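Local structure of GH5 (Bacteroidetes bacterium AC2a, 4YHE) at residues I102-D105 / G106-A109; E164-D167 / G168-N172. The protein is a family 5 glycoside hydrolase classed as a cellulase, which probably cleaves beta-glucosidic bonds in cellulose and related glucans. One frame throughout, in Å; residues are numbered along the deposited sequence.

Contact 1: residues I102-D105 / G106-A109; sequences IHHD and GFGA
Gly106 and Phe107 close two successive tight turns: Gly106 N donates to His103 O at 3.2 Å and Phe107 N to His104 O at 3.0 Å, each bond reaching back three residues as in a 3-10 helix. This winding brings the side chains of His104 and Phe107 next to each other, running the same way. Phe107 CG stands opposite the backbone N (chi1 -178°), which lays the ring alongside the imidazole, His104 ND1 being 3.8 Å from Phe107 CD1. The two ring planes are almost perpendicular, yet the approach is oblique. On one face of the His104 ring, His103 CD2 stands 3.4 Å above the centre. Asn101 ties down His103 through ND1, and a further imidazole, that of His27, meets His104. Asp105 turns from this group into the protein, where OD1 accepts from Trp64 N and OD2 from Trp119 NE1, a pairing that satisfies its buried carboxylate. The whole turn leaves the C-terminal end of barrel strand 97-101, the end that carries the active site in TIM-barrel enzymes; Ile102 packs on helix 129-149, and the chain then runs on toward helix 122-127.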
loop_
_atom_site.group_PDB
_atom_site.type_symbol
_atom_site.label_atom_id
_atom_site.label_comp_id
_atom_site.label_asym_id
_atom_site.label_seq_id
_atom_site.Cartn_x
_atom_site.Cartn_y
_atom_site.Cartn_z
ATOM N N ILE A 102 5.832 7.658 4.065
ATOM C CA ILE A 102 5.231 8.971 4.236
ATOM C C ILE A 102 3.839 8.880 3.586
ATOM O O ILE A 102 3.703 8.602 2.380
ATOM C CB ILE A 102 6.092 10.052 3.573
ATOM C CG1 ILE A 102 7.450 10.146 4.274
ATOM C CG2 ILE A 102 5.394 11.391 3.583
ATOM C CD1 ILE A 102 8.310 11.289 3.765
ATOM N N HIS A 103 2.793 9.082 4.381
ATOM C CA HIS A 103 1.448 8.798 3.918
ATOM C C HIS A 103 0.638 10.088 3.642
ATOM O O HIS A 103 0.823 10.673 2.586
ATOM C CB HIS A 103 0.757 7.860 4.889
ATOM C CG HIS A 103 -0.357 7.075 4.284
ATOM N ND1 HIS A 103 -0.146 5.900 3.582
ATOM C CD2 HIS A 103 -1.701 7.264 4.302
ATOM C CE1 HIS A 103 -1.303 5.426 3.168
ATOM N NE2 HIS A 103 -2.264 6.208 3.625
ATOM N N HIS A 104 -0.255 10.519 4.535
ATOM C CA HIS A 104 -1.182 11.591 4.155
ATOM C C HIS A 104 -0.563 12.980 4.063
ATOM O O HIS A 104 -1.252 13.930 3.664
ATOM C CB HIS A 104 -2.442 11.612 5.015
ATOM C CG HIS A 104 -3.412 10.516 4.693
ATOM N ND1 HIS A 104 -3.725 10.139 3.400
ATOM C CD2 HIS A 104 -4.130 9.705 5.503
ATOM C CE1 HIS A 104 -4.594 9.145 3.440
ATOM N NE2 HIS A 104 -4.843 8.856 4.705
ATOM N N ASP A 105 0.721 13.100 4.379
ATOM C CA ASP A 105 1.493 14.310 4.045
ATOM C C ASP A 105 1.246 14.712 2.612
ATOM O O ASP A 105 1.081 15.907 2.323
ATOM C CB ASP A 105 2.984 14.091 4.277
ATOM C CG ASP A 105 3.282 13.712 5.712
ATOM O OD1 ASP A 105 3.016 12.549 6.074
ATOM O OD2 ASP A 105 3.709 14.580 6.493
ATOM N N GLY A 106 1.211 13.692 1.737
ATOM C CA GLY A 106 0.976 13.881 0.322
ATOM C C GLY A 106 -0.416 13.579 -0.193
ATOM O O GLY A 106 -0.596 13.407 -1.381
ATOM N N PHE A 107 -1.419 13.567 0.677
ATOM C CA PHE A 107 -2.796 13.462 0.234
ATOM C C PHE A 107 -3.122 14.647 -0.688
ATOM O O PHE A 107 -2.978 15.782 -0.275
ATOM C CB PHE A 107 -3.710 13.463 1.449
ATOM C CG PHE A 107 -5.156 13.304 1.122
ATOM C CD1 PHE A 107 -5.668 12.061 0.812
ATOM C CD2 PHE A 107 -6.005 14.406 1.091
ATOM C CE1 PHE A 107 -7.016 11.900 0.493
ATOM C CE2 PHE A 107 -7.339 14.255 0.761
ATOM C CZ PHE A 107 -7.854 13.000 0.478
ATOM N N GLY A 108 -3.532 14.377 -1.927
ATOM C CA GLY A 108 -3.669 15.434 -2.947
ATOM C C GLY A 108 -5.072 15.812 -3.396
ATOM O O GLY A 108 -5.223 16.619 -4.331
ATOM N N ALA A 109 -6.084 15.265 -2.735
ATOM C CA ALA A 109 -7.492 15.554 -3.036
ATOM C C ALA A 109 -7.999 16.686 -2.151
ATOM O O ALA A 109 -7.334 17.091 -1.209
ATOM C CB ALA A 109 -8.341 14.313 -2.823
#

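Contact 2: residues E164-D167 / G168-N172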
loop_
_atom_site.group_PDB
_atom_site.type_symbol
_atom_site.label_atom_id
_atom_site.label_comp_id
_atom_site.label_asym_id
_atom_site.label_seq_id
_atom_site.Cartn_x
_atom_site.Cartn_y
_atom_site.Cartn_z
ATOM N N GLU A 164 0.262 8.130 -2.213
ATOM C CA GLU A 164 -0.544 8.279 -3.412
ATOM C C GLU A 164 -0.405 9.719 -3.867
ATOM O O GLU A 164 -1.093 10.599 -3.359
ATOM C CB GLU A 164 -2.003 7.933 -3.129
ATOM C CG GLU A 164 -2.248 6.434 -2.872
ATOM C CD GLU A 164 -3.722 6.093 -2.755
ATOM O OE1 GLU A 164 -4.533 7.030 -2.542
ATOM O OE2 GLU A 164 -4.071 4.888 -2.852
ATOM N N ILE A 165 0.488 9.956 -4.807
ATOM C CA ILE A 165 0.801 11.340 -5.199
ATOM C C ILE A 165 -0.015 11.671 -6.438
ATOM O O ILE A 165 -0.095 10.872 -7.390
ATOM C CB ILE A 165 2.324 11.499 -5.403
ATOM C CG1 ILE A 165 3.063 11.198 -4.093
ATOM C CG2 ILE A 165 2.678 12.873 -5.959
ATOM C CD1 ILE A 165 2.660 12.077 -2.925
ATOM N N GLN A 166 -0.664 12.827 -6.416
ATOM C CA GLN A 166 -1.629 13.185 -7.452
ATOM C C GLN A 166 -2.006 14.648 -7.362
ATOM O O GLN A 166 -1.550 15.355 -6.472
ATOM C CB GLN A 166 -2.901 12.380 -7.302
ATOM C CG GLN A 166 -3.592 12.554 -5.963
ATOM C CD GLN A 166 -5.066 12.250 -6.035
ATOM O OE1 GLN A 166 -5.750 12.654 -6.983
ATOM N NE2 GLN A 166 -5.582 11.560 -5.022
ATOM N N ASP A 167 -2.881 15.076 -8.256
ATOM C CA ASP A 167 -3.343 16.459 -8.239
ATOM C C ASP A 167 -4.800 16.609 -7.765
ATOM O O ASP A 167 -5.336 17.709 -7.811
ATOM C CB ASP A 167 -3.129 17.097 -9.619
ATOM C CG ASP A 167 -4.025 16.532 -10.688
ATOM O OD1 ASP A 167 -4.899 15.692 -10.386
ATOM O OD2 ASP A 167 -3.833 16.947 -11.869
ATOM N N GLY A 168 -5.438 15.520 -7.351
ATOM C CA GLY A 168 -6.834 15.539 -6.859
ATOM C C GLY A 168 -7.856 14.855 -7.750
ATOM O O GLY A 168 -8.976 14.538 -7.301
ATOM N N ASP A 169 -7.481 14.612 -9.008
ATOM C CA ASP A 169 -8.350 13.972 -9.966
ATOM C C ASP A 169 -8.012 12.500 -10.203
ATOM O O ASP A 169 -8.467 11.916 -11.183
ATOM C CB ASP A 169 -8.320 14.756 -11.285
ATOM C CG ASP A 169 -9.038 16.092 -11.173
ATOM O OD1 ASP A 169 -10.042 16.149 -10.449
ATOM O OD2 ASP A 169 -8.613 17.080 -11.805
ATOM N N TRP A 170 -7.211 11.912 -9.306
ATOM C CA TRP A 170 -7.101 10.457 -9.209
ATOM C C TRP A 170 -6.588 9.802 -10.491
ATOM O O TRP A 170 -6.861 8.640 -10.762
ATOM C CB TRP A 170 -8.442 9.853 -8.739
ATOM C CG TRP A 170 -8.791 10.334 -7.372
ATOM C CD1 TRP A 170 -9.561 11.420 -7.053
ATOM C CD2 TRP A 170 -8.304 9.807 -6.129
ATOM N NE1 TRP A 170 -9.606 11.585 -5.682
ATOM C CE2 TRP A 170 -8.851 10.600 -5.092
ATOM C CE3 TRP A 170 -7.474 8.733 -5.792
ATOM C CZ2 TRP A 170 -8.582 10.360 -3.747
ATOM C CZ3 TRP A 170 -7.224 8.481 -4.449
ATOM C CH2 TRP A 170 -7.773 9.298 -3.443
ATOM N N GLY A 171 -5.788 10.533 -11.249
ATOM C CA GLY A 171 -5.211 10.016 -12.475
ATOM C C GLY A 171 -5.981 10.350 -13.731
ATOM O O GLY A 171 -5.518 10.051 -14.812
ATOM N N ASN A 172 -7.158 10.964 -13.597
ATOM C CA ASN A 172 -7.970 11.372 -14.766
ATOM C C ASN A 172 -7.883 12.853 -15.103
ATOM O O ASN A 172 -8.722 13.374 -15.818
ATOM C CB ASN A 172 -9.445 11.056 -14.553
ATOM C CG ASN A 172 -9.681 9.648 -14.122
ATOM O OD1 ASN A 172 -9.167 8.712 -14.717
ATOM N ND2 ASN A 172 -10.468 9.483 -13.071
HETATM O O HOH W 1 -5.280 13.397 -11.801
HETATM O O HOH W 2 -6.331 17.628 -12.847
#
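Gln166 reaches into the bend made by the residues after it and holds Trp170 at two points. Gln166 OE1 accepts from Trp170 N at 2.8 Å, the donor tilted 32° off the carbonyl plane, and takes a weak bond from Gly168 N, so a single oxygen gathers two amides. At the other end of the same amide, Gln166 NE2 lies 3.2 Å above the indole plane of Trp170, over its centre. The amide is steeply inclined to the ring (71°), which would let an N-H point at the pi face. Glu164 meets the same indole at its edge: OE1 is 3.6 Å from Trp170 CZ3, with carboxylate and ring planes nearly perpendicular.

Asp167 works from the next position. Its OD1 accepts from Asp169 N at 3.1 Å, and chi1 of 69° folds the carboxylate back over its own backbone to make this possible. Water 1 donates to Asp167 OD1 and accepts from Gly171 N, while water 2 donates to both Asp167 OD2 and Asp169 OD2. Farther along, Asn172 N bonds to Asp169 O and closes a type I' turn with Trp170 and Gly171 at its corners. From outside the loop, Gln182 NE2 holds Asp167 OD2 and His241 ND1 holds Glu164 OE2.

Glu164 lies just beyond barrel strand 157-160, the fourth, where family 5 enzymes carry their acid/base glutamate, and is probably that residue. The two aspartates stand 4.2 Å apart (Asp167 OD1 to Asp169 OD2), a like-charge approach probably eased by the bridging water and the amide donors. Gln166 thus holds the backbone of Trp170 with OE1 and covers one indole face with NE2, which probably helps to keep the ring beside Glu164.

How the contacts relate
Contact 1 comes first along the chain and is complete before contact 2 begins; their centres are about 11 Å apart. Each occupies the loop after a strand of the eight-stranded parallel barrel, 97-101 for contact 1 and 157-160 for contact 2, and these strands are neighbours in the sheet. Between them the chain passes through helices 122-127 and 129-149. The two loops touch by packing: Gly106 O lies 3.8 Å from Ile165 CD1, and Ala109 CB comes near the indole of Trp170. Together they build part of the rim at the C-terminal end of the barrel, where family 5 enzymes bind and cleave their glucan substrates.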